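Local structure of flap endonuclease 1 (Methanocaldococcus jannaschii, 1A76) at residues D18-K23 against E70-P75; K136-L141 against K288-E293; V3-F8 against I219-D224. The protein cuts 5' flaps and trims 5' ends of DNA during replication and repair, as a structure-specific nuclease that uses magnesium ions. All blocks are in the same frame, centred on the assembly; numbering follows the deposited sequence.

The three contacts spread across one chain and illustrate how a nuclease fold is closed by segments distant in sequence. Contact 1 starts the pairing of 23-27 and 74-79, neighbouring parallel strands of the central mixed sheet, both from the N-domain. Contact 2 packs helix 129-142 against helix 283-292, about 24 Å from contact 1 between centres; helix 56-70, which runs into contact 1, also touches contact 2. Contact 3, beside the metal site, is about 37 Å from contact 2, beyond the chain's centre. Both segments of contact 1 precede those of contact 2 and lie between the two of contact 3, while contacts 2 and 3 interleave. Contact 3 joins N-domain to I-domain; contact 2 joins the I-domain to the late helix 283-292.

Contact 1: D18-K23 against E70-P75; sequences DLKGKK and ENDITP
Asn71, Asp72, Ile73 and Thr74 meet Leu19 to Lys23 at one end of a beta-alpha-beta crossover, where helix 56-70 gives way to strand 74-79 and parallel strand 23-27 begins beside it. Asn71 comes first: its backbone O receives a CA-H...O contact from Lys20 CA, and Lys20 CG touches both that O and the side-chain ND2 of Asn71, the latter at 3.4 Å. Asp72 follows as the C-prime residue of a Schellman motif, its N and that of Ile73 bonding back to Leu69 O and Leu68 O; its positive phi of 54° turns the chain out of the helix. Its CG stands anti to the backbone N (chi1 -162°), beside the carbonyl carbon. The Lys20 chain bends round to bring CE over Asp72 CB, and Lys20 NZ and Asp72 OD2 form a salt bridge, though the modelled separation of 2.4 Å is doubtfully short. The Asp72 O takes a weak bond from Gly21 N at 2.9 Å; Gly21 sits in the type II turn from Leu19 to Lys22. Ile73, buried, sets CG1 3.4 Å from Leu19 O and CD1 4.0 Å from Leu19 CB, and also touches Phe16. Thr74 begins the parallel pairing proper, bridged to Lys23, and also makes a backbone hydrogen bond with Val24, the next step of that pairing. Thr74 N donates to Lys22 O at 3.0 Å, while Thr74 O accepts a CA-H...O contact from Lys23 CA at 3.3 Å.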
ATOM      1  N   ASP A  18     -18.752 -12.846   1.875  1.00 22.14           N
ATOM      2  CA  ASP A  18     -19.289 -11.683   2.564  1.00 20.15           C
ATOM      3  C   ASP A  18     -18.610 -10.390   2.115  1.00 17.23           C
ATOM      4  O   ASP A  18     -18.942  -9.309   2.579  1.00 17.23           O
ATOM      5  CB  ASP A  18     -19.165 -11.859   4.083  1.00 22.37           C
ATOM      6  CG  ASP A  18     -20.129 -12.912   4.632  1.00 25.20           C
ATOM      7  OD1 ASP A  18     -21.022 -13.360   3.886  1.00 26.20           O
ATOM      8  OD2 ASP A  18     -19.992 -13.297   5.811  1.00 27.53           O
ATOM      9  N   LEU A  19     -17.659 -10.517   1.202  1.00 16.74           N
ATOM     10  CA  LEU A  19     -16.935  -9.371   0.661  1.00 16.40           C
ATOM     11  C   LEU A  19     -17.528  -9.048  -0.720  1.00 16.07           C
ATOM     12  O   LEU A  19     -17.182  -8.044  -1.351  1.00 14.07           O
ATOM     13  CB  LEU A  19     -15.459  -9.742   0.520  1.00 16.81           C
ATOM     14  CG  LEU A  19     -14.338  -9.027   1.275  1.00 18.04           C
ATOM     15  CD1 LEU A  19     -14.880  -8.237   2.432  1.00 14.81           C
ATOM     16  CD2 LEU A  19     -13.304 -10.065   1.721  1.00 16.34           C
ATOM     17  N   LYS A  20     -18.417  -9.921  -1.187  1.00 16.67           N
ATOM     18  CA  LYS A  20     -19.050  -9.751  -2.493  1.00 19.86           C
ATOM     19  C   LYS A  20     -19.824  -8.439  -2.634  1.00 18.01           C
ATOM     20  O   LYS A  20     -20.568  -8.042  -1.736  1.00 18.56           O
ATOM     21  CB  LYS A  20     -19.995 -10.925  -2.774  1.00 26.39           C
ATOM     22  CG  LYS A  20     -20.128 -11.277  -4.253  1.00 31.86           C
ATOM     23  CD  LYS A  20     -21.586 -11.509  -4.640  1.00 37.48           C
ATOM     24  CE  LYS A  20     -21.903 -10.985  -6.045  1.00 39.24           C
ATOM     25  NZ  LYS A  20     -22.490  -9.611  -6.031  1.00 37.60           N
ATOM     26  N   GLY A  21     -19.631  -7.770  -3.770  1.00 16.90           N
ATOM     27  CA  GLY A  21     -20.326  -6.523  -4.035  1.00 13.90           C
ATOM     28  C   GLY A  21     -19.711  -5.268  -3.439  1.00 15.71           C
ATOM     29  O   GLY A  21     -20.265  -4.174  -3.598  1.00 16.14           O
ATOM     30  N   LYS A  22     -18.577  -5.404  -2.754  1.00 14.56           N
ATOM     31  CA  LYS A  22     -17.937  -4.250  -2.134  1.00 15.12           C
ATOM     32  C   LYS A  22     -16.933  -3.553  -3.044  1.00 16.46           C
ATOM     33  O   LYS A  22     -16.334  -4.164  -3.932  1.00 15.35           O
ATOM     34  CB  LYS A  22     -17.216  -4.659  -0.842  1.00 15.74           C
ATOM     35  CG  LYS A  22     -18.120  -5.133   0.313  1.00 12.96           C
ATOM     36  CD  LYS A  22     -19.327  -4.219   0.532  1.00 18.85           C
ATOM     37  CE  LYS A  22     -19.889  -4.379   1.947  1.00 14.33           C
ATOM     38  NZ  LYS A  22     -21.389  -4.421   1.981  1.00 18.20           N
ATOM     39  N   LYS A  23     -16.769  -2.256  -2.827  1.00 16.66           N
ATOM     40  CA  LYS A  23     -15.798  -1.476  -3.576  1.00 17.54           C
ATOM     41  C   LYS A  23     -14.615  -1.352  -2.618  1.00 17.68           C
ATOM     42  O   LYS A  23     -14.818  -1.213  -1.406  1.00 16.99           O
ATOM     43  CB  LYS A  23     -16.350  -0.083  -3.883  1.00 20.33           C
ATOM     44  CG  LYS A  23     -17.506  -0.059  -4.890  1.00 23.46           C
ATOM     45  CD  LYS A  23     -17.848   1.377  -5.275  1.00 29.56           C
ATOM     46  CE  LYS A  23     -19.344   1.564  -5.503  1.00 34.59           C
ATOM     47  NZ  LYS A  23     -19.628   2.723  -6.403  1.00 40.26           N
ATOM     48  N   GLU A  70     -14.236 -11.319 -10.156  1.00 18.55           N
ATOM     49  CA  GLU A  70     -15.068 -12.497 -10.349  1.00 23.97           C
ATOM     50  C   GLU A  70     -15.990 -12.650  -9.142  1.00 25.91           C
ATOM     51  O   GLU A  70     -17.030 -13.308  -9.219  1.00 27.12           O
ATOM     52  CB  GLU A  70     -14.199 -13.744 -10.488  1.00 29.56           C
ATOM     53  CG  GLU A  70     -13.746 -14.040 -11.912  1.00 38.53           C
ATOM     54  CD  GLU A  70     -12.762 -15.195 -11.987  1.00 43.11           C
ATOM     55  OE1 GLU A  70     -11.868 -15.278 -11.115  1.00 46.05           O
ATOM     56  OE2 GLU A  70     -12.884 -16.020 -12.921  1.00 45.83           O
ATOM     57  N   ASN A  71     -15.597 -12.039  -8.025  1.00 26.33           N
ATOM     58  CA  ASN A  71     -16.381 -12.095  -6.796  1.00 26.80           C
ATOM     59  C   ASN A  71     -17.078 -10.773  -6.518  1.00 25.00           C
ATOM     60  O   ASN A  71     -17.350 -10.438  -5.371  1.00 26.38           O
ATOM     61  CB  ASN A  71     -15.492 -12.444  -5.605  1.00 30.37           C
ATOM     62  CG  ASN A  71     -16.132 -13.460  -4.691  1.00 33.88           C
ATOM     63  OD1 ASN A  71     -15.639 -14.582  -4.548  1.00 33.79           O
ATOM     64  ND2 ASN A  71     -17.247 -13.080  -4.068  1.00 36.80           N
ATOM     65  N   ASP A  72     -17.366 -10.033  -7.581  1.00 21.68           N
ATOM     66  CA  ASP A  72     -18.030  -8.742  -7.482  1.00 21.56           C
ATOM     67  C   ASP A  72     -17.343  -7.736  -6.547  1.00 20.98           C
ATOM     68  O   ASP A  72     -18.003  -6.882  -5.944  1.00 21.02           O
ATOM     69  CB  ASP A  72     -19.497  -8.925  -7.069  1.00 18.24           C
ATOM     70  CG  ASP A  72     -20.336  -7.699  -7.374  1.00 18.70           C
ATOM     71  OD1 ASP A  72     -19.851  -6.827  -8.125  1.00 20.33           O
ATOM     72  OD2 ASP A  72     -21.469  -7.592  -6.866  1.00 22.30           O
ATOM     73  N   ILE A  73     -16.021  -7.840  -6.417  1.00 21.29           N
ATOM     74  CA  ILE A  73     -15.277  -6.881  -5.603  1.00 17.97           C
ATOM     75  C   ILE A  73     -14.667  -5.938  -6.617  1.00 16.56           C
ATOM     76  O   ILE A  73     -13.806  -6.343  -7.412  1.00 16.97           O
ATOM     77  CB  ILE A  73     -14.143  -7.522  -4.802  1.00 15.91           C
ATOM     78  CG1 ILE A  73     -14.717  -8.308  -3.623  1.00 14.84           C
ATOM     79  CG2 ILE A  73     -13.199  -6.427  -4.284  1.00 17.66           C
ATOM     80  CD1 ILE A  73     -13.846  -9.456  -3.169  1.00 12.40           C
ATOM     81  N   THR A  74     -15.129  -4.693  -6.609  1.00 15.96           N
ATOM     82  CA  THR A  74     -14.631  -3.692  -7.548  1.00 17.15           C
ATOM     83  C   THR A  74     -13.491  -2.901  -6.922  1.00 15.72           C
ATOM     84  O   THR A  74     -13.700  -2.113  -5.993  1.00 15.15           O
ATOM     85  CB  THR A  74     -15.755  -2.729  -7.957  1.00 17.71           C
ATOM     86  OG1 THR A  74     -16.746  -3.455  -8.687  1.00 23.13           O
ATOM     87  CG2 THR A  74     -15.217  -1.613  -8.822  1.00 22.25           C
ATOM     88  N   PRO A  75     -12.260  -3.115  -7.414  1.00 13.92           N
ATOM     89  CA  PRO A  75     -11.120  -2.397  -6.859  1.00 14.06           C
ATOM     90  C   PRO A  75     -10.673  -1.168  -7.645  1.00 15.81           C
ATOM     91  O   PRO A  75     -10.899  -1.040  -8.859  1.00 15.63           O
ATOM     92  CB  PRO A  75     -10.032  -3.463  -6.847  1.00 16.09           C
ATOM     93  CG  PRO A  75     -10.335  -4.278  -8.120  1.00 17.20           C
ATOM     94  CD  PRO A  75     -11.818  -4.070  -8.449  1.00 11.83           C
TER

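Contact 2: K136-L141 against K288-E293; sequences KYLLSL and KFLVDE
A T-shaped aromatic pair, Tyr137 with Phe289, occupies the crossing of helix 129-142 and helix 283-292. The short axes pass 11.4 Å apart at 110°, too far for backbone contact, and the gap is bridged by side chains alone. Tyr137 presents its CD2-CE2 edge to a face of Phe289: CE2 lies 4.0 Å from Phe289 CD1, the ring planes stand at 86°, and the centroids are 5.7 Å apart. In both residues the bond to CB is directed toward the other helix and CG is anti to the backbone N (chi1 171° in Tyr137), beside the carbonyl carbon, and the two side chains slide past each other in opposite directions. The CD2-CE2 side of the Phe289 ring meets Leu138, whose CD1 is 4.0 Å from Phe289 CD2 and whose CB is close to CE2. The same Leu138 methyl meets Leu290 CD1, also 4.0 Å away, the leucines crossing at about a right angle. Leu141 CD1 does double duty, lying above the rim of the Tyr137 ring within its own helix and 4.3 Å from Phe289 CB across the contact. Helix 56-70 completes the cluster: Tyr58 makes a second edge-to-face contact with Phe289 and also touches Leu138, while Phe62 meets Leu290. Far from the annotated metal sites, the arrangement is plain apolar packing between steeply crossed helices, with Phe289 at its centre and Tyr137 at the exposed margin.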
ATOM      1  N   LYS A 136       0.974   0.216 -13.789  1.00 10.72           N
ATOM      2  CA  LYS A 136      -0.079   1.191 -14.043  1.00 13.19           C
ATOM      3  C   LYS A 136      -0.556   1.033 -15.482  1.00 15.74           C
ATOM      4  O   LYS A 136      -1.745   1.121 -15.760  1.00 14.09           O
ATOM      5  CB  LYS A 136       0.451   2.614 -13.830  1.00 14.28           C
ATOM      6  CG  LYS A 136       0.870   2.916 -12.405  1.00 16.57           C
ATOM      7  CD  LYS A 136       1.496   4.306 -12.334  1.00 18.93           C
ATOM      8  CE  LYS A 136       1.506   4.862 -10.917  1.00 17.42           C
ATOM      9  NZ  LYS A 136       2.393   6.071 -10.818  1.00 20.56           N
ATOM     10  N   TYR A 137       0.381   0.812 -16.397  1.00 13.85           N
ATOM     11  CA  TYR A 137       0.052   0.639 -17.812  1.00 12.46           C
ATOM     12  C   TYR A 137      -0.827  -0.592 -17.977  1.00 12.93           C
ATOM     13  O   TYR A 137      -1.821  -0.574 -18.703  1.00 13.38           O
ATOM     14  CB  TYR A 137       1.331   0.467 -18.636  1.00 14.98           C
ATOM     15  CG  TYR A 137       1.102   0.069 -20.092  1.00 16.34           C
ATOM     16  CD1 TYR A 137       0.326   0.866 -20.938  1.00 18.50           C
ATOM     17  CD2 TYR A 137       1.685  -1.089 -20.627  1.00 17.94           C
ATOM     18  CE1 TYR A 137       0.136   0.524 -22.286  1.00 17.02           C
ATOM     19  CE2 TYR A 137       1.499  -1.440 -21.983  1.00 18.72           C
ATOM     20  CZ  TYR A 137       0.724  -0.625 -22.798  1.00 17.72           C
ATOM     21  OH  TYR A 137       0.538  -0.942 -24.127  1.00 21.92           O
ATOM     22  N   LEU A 138      -0.449  -1.670 -17.297  1.00 13.46           N
ATOM     23  CA  LEU A 138      -1.202  -2.913 -17.369  1.00 13.28           C
ATOM     24  C   LEU A 138      -2.631  -2.693 -16.871  1.00 13.65           C
ATOM     25  O   LEU A 138      -3.591  -3.205 -17.452  1.00 16.08           O
ATOM     26  CB  LEU A 138      -0.505  -4.000 -16.537  1.00 12.11           C
ATOM     27  CG  LEU A 138      -1.235  -5.342 -16.366  1.00 12.18           C
ATOM     28  CD1 LEU A 138      -1.481  -5.977 -17.726  1.00 14.71           C
ATOM     29  CD2 LEU A 138      -0.414  -6.272 -15.467  1.00 15.07           C
ATOM     30  N   LEU A 139      -2.773  -1.919 -15.799  1.00 13.32           N
ATOM     31  CA  LEU A 139      -4.098  -1.660 -15.247  1.00 10.31           C
ATOM     32  C   LEU A 139      -4.932  -0.878 -16.255  1.00 10.62           C
ATOM     33  O   LEU A 139      -6.129  -1.119 -16.399  1.00 13.63           O
ATOM     34  CB  LEU A 139      -3.984  -0.881 -13.947  1.00  8.92           C
ATOM     35  CG  LEU A 139      -3.524  -1.705 -12.735  1.00  7.17           C
ATOM     36  CD1 LEU A 139      -3.241  -0.751 -11.583  1.00  6.85           C
ATOM     37  CD2 LEU A 139      -4.605  -2.718 -12.349  1.00  5.29           C
ATOM     38  N   SER A 140      -4.293   0.057 -16.950  1.00 12.03           N
ATOM     39  CA  SER A 140      -4.992   0.859 -17.952  1.00 13.94           C
ATOM     40  C   SER A 140      -5.479  -0.055 -19.071  1.00 11.81           C
ATOM     41  O   SER A 140      -6.593   0.087 -19.575  1.00 13.97           O
ATOM     42  CB  SER A 140      -4.053   1.912 -18.531  1.00 15.82           C
ATOM     43  OG  SER A 140      -3.216   1.315 -19.502  1.00 25.06           O
ATOM     44  N   LEU A 141      -4.627  -0.988 -19.469  1.00 12.24           N
ATOM     45  CA  LEU A 141      -4.984  -1.929 -20.525  1.00 12.33           C
ATOM     46  C   LEU A 141      -6.142  -2.785 -20.038  1.00 12.94           C
ATOM     47  O   LEU A 141      -7.020  -3.159 -20.811  1.00 12.32           O
ATOM     48  CB  LEU A 141      -3.783  -2.823 -20.870  1.00 10.93           C
ATOM     49  CG  LEU A 141      -2.669  -2.117 -21.640  1.00 14.12           C
ATOM     50  CD1 LEU A 141      -1.536  -3.097 -21.894  1.00 14.45           C
ATOM     51  CD2 LEU A 141      -3.224  -1.549 -22.949  1.00 10.73           C
ATOM     52  N   LYS A 288      -0.065  -8.778 -25.850  1.00 11.31           N
ATOM     53  CA  LYS A 288       1.242  -8.336 -26.278  1.00 12.26           C
ATOM     54  C   LYS A 288       2.136  -8.030 -25.095  1.00 15.80           C
ATOM     55  O   LYS A 288       3.294  -8.433 -25.059  1.00 13.83           O
ATOM     56  CB  LYS A 288       1.118  -7.094 -27.155  1.00 12.73           C
ATOM     57  CG  LYS A 288       2.444  -6.571 -27.662  1.00 16.98           C
ATOM     58  CD  LYS A 288       2.341  -5.131 -28.148  1.00 20.26           C
ATOM     59  CE  LYS A 288       3.706  -4.618 -28.599  1.00 20.72           C
ATOM     60  NZ  LYS A 288       3.582  -3.388 -29.435  1.00 21.52           N
ATOM     61  N   PHE A 289       1.601  -7.308 -24.122  1.00 15.28           N
ATOM     62  CA  PHE A 289       2.400  -6.952 -22.959  1.00 15.70           C
ATOM     63  C   PHE A 289       2.757  -8.182 -22.126  1.00 15.66           C
ATOM     64  O   PHE A 289       3.940  -8.444 -21.849  1.00 15.71           O
ATOM     65  CB  PHE A 289       1.651  -5.922 -22.094  1.00 11.43           C
ATOM     66  CG  PHE A 289       2.409  -5.515 -20.868  1.00 15.33           C
ATOM     67  CD1 PHE A 289       3.531  -4.697 -20.972  1.00 13.63           C
ATOM     68  CD2 PHE A 289       2.033  -5.986 -19.615  1.00 16.32           C
ATOM     69  CE1 PHE A 289       4.274  -4.354 -19.841  1.00 14.91           C
ATOM     70  CE2 PHE A 289       2.765  -5.651 -18.473  1.00 15.77           C
ATOM     71  CZ  PHE A 289       3.893  -4.831 -18.590  1.00 13.92           C
ATOM     72  N   LEU A 290       1.733  -8.944 -21.749  1.00 14.70           N
ATOM     73  CA  LEU A 290       1.904 -10.134 -20.921  1.00 16.18           C
ATOM     74  C   LEU A 290       2.539 -11.358 -21.604  1.00 15.87           C
ATOM     75  O   LEU A 290       3.548 -11.901 -21.128  1.00 13.52           O
ATOM     76  CB  LEU A 290       0.544 -10.531 -20.316  1.00 13.65           C
ATOM     77  CG  LEU A 290       0.318 -10.357 -18.805  1.00 15.69           C
ATOM     78  CD1 LEU A 290       1.009  -9.088 -18.278  1.00  9.79           C
ATOM     79  CD2 LEU A 290      -1.186 -10.333 -18.526  1.00 10.36           C
ATOM     80  N   VAL A 291       1.954 -11.791 -22.714  1.00 16.27           N
ATOM     81  CA  VAL A 291       2.457 -12.965 -23.429  1.00 16.62           C
ATOM     82  C   VAL A 291       3.675 -12.681 -24.307  1.00 17.57           C
ATOM     83  O   VAL A 291       4.739 -13.269 -24.125  1.00 19.13           O
ATOM     84  CB  VAL A 291       1.344 -13.592 -24.325  1.00 15.50           C
ATOM     85  CG1 VAL A 291       1.877 -14.841 -25.037  1.00 13.17           C
ATOM     86  CG2 VAL A 291       0.135 -13.941 -23.482  1.00 17.27           C
ATOM     87  N   ASP A 292       3.506 -11.786 -25.269  1.00 19.40           N
ATOM     88  CA  ASP A 292       4.581 -11.450 -26.193  1.00 17.71           C
ATOM     89  C   ASP A 292       5.821 -10.899 -25.500  1.00 17.45           C
ATOM     90  O   ASP A 292       6.923 -11.422 -25.656  1.00 16.60           O
ATOM     91  CB  ASP A 292       4.100 -10.415 -27.213  1.00 19.36           C
ATOM     92  CG  ASP A 292       3.066 -10.968 -28.178  1.00 18.86           C
ATOM     93  OD1 ASP A 292       2.789 -12.182 -28.132  1.00 21.61           O
ATOM     94  OD2 ASP A 292       2.522 -10.179 -28.985  1.00 19.60           O
ATOM     95  N   GLU A 293       5.633  -9.832 -24.735  1.00 15.55           N
ATOM     96  CA  GLU A 293       6.739  -9.188 -24.065  1.00 16.80           C
ATOM     97  C   GLU A 293       7.150  -9.743 -22.708  1.00 17.28           C
ATOM     98  O   GLU A 293       8.302  -9.569 -22.287  1.00 14.99           O
ATOM     99  CB  GLU A 293       6.434  -7.710 -23.934  1.00 17.66           C
ATOM    100  CG  GLU A 293       6.083  -7.068 -25.243  1.00 26.96           C
ATOM    101  CD  GLU A 293       5.583  -5.666 -25.062  1.00 27.94           C
ATOM    102  OE1 GLU A 293       5.358  -5.261 -23.905  1.00 30.02           O
ATOM    103  OE2 GLU A 293       5.415  -4.966 -26.076  1.00 35.39           O
TER

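Contact 3: V3-F8 against I219-D224; sequences VQFGDF and IFMGTD
Val3, Gln4 and Phe5 run past Met221 at the C-terminal end of helix 211-221, their backbone kinked by an inverse gamma turn centred on Gln4 (Phe5 N to Val3 O, 2.8 Å), while Gly222, with a positive phi of 115°, is the first residue to leave the helix. The side chain of Met221 carries most of the contact. It reaches out from the last helical turn to the N-terminal segment, and its final torsion is bent (chi3 68°), which brings CE to within 3.4 Å of Gln4 O. The same methyl lies 4.0 Å from Val3 CG1 and just touches Gln4 CB. One bond back, SD sits 3.9 Å from Phe5 CE1, an oblique Met-aromatic contact, neither squarely over the ring nor in its plane: the sulfur is 5.1 Å from the ring centroid and 68° off the normal. Val3 CG1 touches both Met221 and the Phe5 ring, standing 4.1 Å from Met221 SD and, within its own segment, above the rim of one face of the ring. Val3 CG2 lies a loose 4.3 Å from Gly222 O. The contact borders the active site: Asp224 OD2 ligates a manganese ion, and Val3 N is hydrogen-bonded to Asp175 OD1, a residue predicted to belong to the second metal site. Phe5 also packs on Leu214, Ile217 and Ala218, whereas Ile219 and Phe220 turn to other partners, so that the end of helix 211-221 meets the chain start, which leads to strand 12-13, together with helices 247-254 and 258-266.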
ATOM      1  N   VAL A   3       2.937  -0.917  11.429  1.00 42.47           N
ATOM      2  CA  VAL A   3       2.916  -1.022  12.883  1.00 39.35           C
ATOM      3  C   VAL A   3       2.347  -2.382  13.291  1.00 39.03           C
ATOM      4  O   VAL A   3       1.290  -2.790  12.810  1.00 37.09           O
ATOM      5  CB  VAL A   3       2.065   0.109  13.512  1.00 40.08           C
ATOM      6  CG1 VAL A   3       2.378   0.231  14.996  1.00 40.46           C
ATOM      7  CG2 VAL A   3       2.353   1.429  12.813  1.00 37.50           C
ATOM      8  N   GLN A   4       3.060  -3.075  14.176  1.00 37.79           N
ATOM      9  CA  GLN A   4       2.663  -4.401  14.645  1.00 36.57           C
ATOM     10  C   GLN A   4       1.485  -4.417  15.610  1.00 34.58           C
ATOM     11  O   GLN A   4       1.618  -4.856  16.748  1.00 35.30           O
ATOM     12  CB  GLN A   4       3.855  -5.098  15.308  1.00 38.24           C
ATOM     13  CG  GLN A   4       5.107  -5.136  14.457  1.00 40.06           C
ATOM     14  CD  GLN A   4       4.800  -5.338  12.992  1.00 41.97           C
ATOM     15  OE1 GLN A   4       4.651  -6.469  12.525  1.00 42.29           O
ATOM     16  NE2 GLN A   4       4.700  -4.242  12.255  1.00 42.64           N
ATOM     17  N   PHE A   5       0.331  -3.962  15.143  1.00 32.97           N
ATOM     18  CA  PHE A   5      -0.875  -3.923  15.962  1.00 32.77           C
ATOM     19  C   PHE A   5      -1.497  -5.311  16.118  1.00 33.61           C
ATOM     20  O   PHE A   5      -2.127  -5.605  17.133  1.00 34.58           O
ATOM     21  CB  PHE A   5      -1.910  -2.998  15.318  1.00 30.16           C
ATOM     22  CG  PHE A   5      -1.721  -1.540  15.641  1.00 26.08           C
ATOM     23  CD1 PHE A   5      -1.031  -1.141  16.785  1.00 24.54           C
ATOM     24  CD2 PHE A   5      -2.260  -0.561  14.804  1.00 24.65           C
ATOM     25  CE1 PHE A   5      -0.882   0.202  17.091  1.00 23.61           C
ATOM     26  CE2 PHE A   5      -2.118   0.795  15.103  1.00 23.78           C
ATOM     27  CZ  PHE A   5      -1.427   1.178  16.248  1.00 25.45           C
ATOM     28  N   GLY A   6      -1.317  -6.142  15.093  1.00 35.84           N
ATOM     29  CA  GLY A   6      -1.862  -7.492  15.061  1.00 35.18           C
ATOM     30  C   GLY A   6      -2.438  -8.113  16.324  1.00 36.84           C
ATOM     31  O   GLY A   6      -3.654  -8.146  16.521  1.00 36.63           O
ATOM     32  N   ASP A   7      -1.547  -8.613  17.169  1.00 37.14           N
ATOM     33  CA  ASP A   7      -1.891  -9.272  18.423  1.00 36.99           C
ATOM     34  C   ASP A   7      -2.623  -8.393  19.437  1.00 32.84           C
ATOM     35  O   ASP A   7      -3.125  -8.892  20.437  1.00 34.42           O
ATOM     36  CB  ASP A   7      -0.602  -9.810  19.063  1.00 42.10           C
ATOM     37  CG  ASP A   7      -0.860 -10.672  20.287  1.00 47.06           C
ATOM     38  OD1 ASP A   7      -0.966 -10.115  21.402  1.00 48.76           O
ATOM     39  OD2 ASP A   7      -0.951 -11.910  20.131  1.00 52.03           O
ATOM     40  N   PHE A   8      -2.709  -7.096  19.175  1.00 26.40           N
ATOM     41  CA  PHE A   8      -3.328  -6.199  20.137  1.00 22.18           C
ATOM     42  C   PHE A   8      -4.641  -5.529  19.795  1.00 20.50           C
ATOM     43  O   PHE A   8      -5.234  -4.882  20.645  1.00 19.94           O
ATOM     44  CB  PHE A   8      -2.304  -5.148  20.536  1.00 22.03           C
ATOM     45  CG  PHE A   8      -0.980  -5.733  20.899  1.00 22.21           C
ATOM     46  CD1 PHE A   8      -0.792  -6.323  22.146  1.00 18.87           C
ATOM     47  CD2 PHE A   8       0.065  -5.746  19.979  1.00 16.92           C
ATOM     48  CE1 PHE A   8       0.418  -6.924  22.476  1.00 20.87           C
ATOM     49  CE2 PHE A   8       1.277  -6.343  20.299  1.00 19.87           C
ATOM     50  CZ  PHE A   8       1.454  -6.936  21.554  1.00 20.22           C
ATOM     51  N   ILE A 219       3.135   5.748  17.494  1.00 14.02           N
ATOM     52  CA  ILE A 219       4.363   6.517  17.585  1.00 14.22           C
ATOM     53  C   ILE A 219       5.322   5.864  18.586  1.00 15.90           C
ATOM     54  O   ILE A 219       6.512   5.749  18.299  1.00 15.66           O
ATOM     55  CB  ILE A 219       4.063   7.992  17.951  1.00 16.73           C
ATOM     56  CG1 ILE A 219       3.394   8.683  16.745  1.00 16.27           C
ATOM     57  CG2 ILE A 219       5.345   8.731  18.300  1.00 16.93           C
ATOM     58  CD1 ILE A 219       2.825  10.067  17.040  1.00 14.60           C
ATOM     59  N   PHE A 220       4.808   5.423  19.736  1.00 14.57           N
ATOM     60  CA  PHE A 220       5.630   4.746  20.755  1.00 13.57           C
ATOM     61  C   PHE A 220       6.294   3.512  20.164  1.00 13.77           C
ATOM     62  O   PHE A 220       7.482   3.258  20.376  1.00 13.09           O
ATOM     63  CB  PHE A 220       4.776   4.254  21.934  1.00 12.99           C
ATOM     64  CG  PHE A 220       4.633   5.249  23.052  1.00 16.53           C
ATOM     65  CD1 PHE A 220       5.731   5.615  23.824  1.00 17.98           C
ATOM     66  CD2 PHE A 220       3.387   5.787  23.361  1.00 12.99           C
ATOM     67  CE1 PHE A 220       5.590   6.500  24.889  1.00 14.59           C
ATOM     68  CE2 PHE A 220       3.236   6.669  24.419  1.00 15.11           C
ATOM     69  CZ  PHE A 220       4.345   7.026  25.187  1.00 14.68           C
ATOM     70  N   MET A 221       5.507   2.720  19.450  1.00 12.01           N
ATOM     71  CA  MET A 221       6.024   1.489  18.873  1.00 13.97           C
ATOM     72  C   MET A 221       6.984   1.803  17.746  1.00 13.65           C
ATOM     73  O   MET A 221       7.940   1.067  17.523  1.00 16.93           O
ATOM     74  CB  MET A 221       4.868   0.623  18.378  1.00 15.01           C
ATOM     75  CG  MET A 221       3.986   0.095  19.517  1.00 14.13           C
ATOM     76  SD  MET A 221       2.478  -0.706  18.939  1.00 18.28           S
ATOM     77  CE  MET A 221       3.123  -2.155  18.146  1.00 17.33           C
ATOM     78  N   GLY A 222       6.727   2.908  17.054  1.00 14.04           N
ATOM     79  CA  GLY A 222       7.581   3.327  15.957  1.00 15.03           C
ATOM     80  C   GLY A 222       6.872   3.298  14.618  1.00 14.92           C
ATOM     81  O   GLY A 222       6.357   2.250  14.202  1.00 14.02           O
ATOM     82  N   THR A 223       6.818   4.444  13.946  1.00 16.52           N
ATOM     83  CA  THR A 223       6.178   4.526  12.629  1.00 19.04           C
ATOM     84  C   THR A 223       7.267   4.638  11.554  1.00 21.69           C
ATOM     85  O   THR A 223       8.458   4.555  11.854  1.00 19.23           O
ATOM     86  CB  THR A 223       5.221   5.767  12.515  1.00 15.13           C
ATOM     87  OG1 THR A 223       5.986   6.976  12.489  1.00 13.25           O
ATOM     88  CG2 THR A 223       4.254   5.825  13.693  1.00 12.87           C
ATOM     89  N   ASP A 224       6.865   4.806  10.299  1.00 24.00           N
ATOM     90  CA  ASP A 224       7.839   4.953   9.222  1.00 26.86           C
ATOM     91  C   ASP A 224       8.541   6.290   9.442  1.00 23.88           C
ATOM     92  O   ASP A 224       9.637   6.524   8.941  1.00 23.61           O
ATOM     93  CB  ASP A 224       7.140   4.976   7.853  1.00 31.64           C
ATOM     94  CG  ASP A 224       6.517   3.639   7.481  1.00 34.61           C
ATOM     95  OD1 ASP A 224       7.103   2.584   7.800  1.00 38.31           O
ATOM     96  OD2 ASP A 224       5.437   3.645   6.858  1.00 38.96           O
TER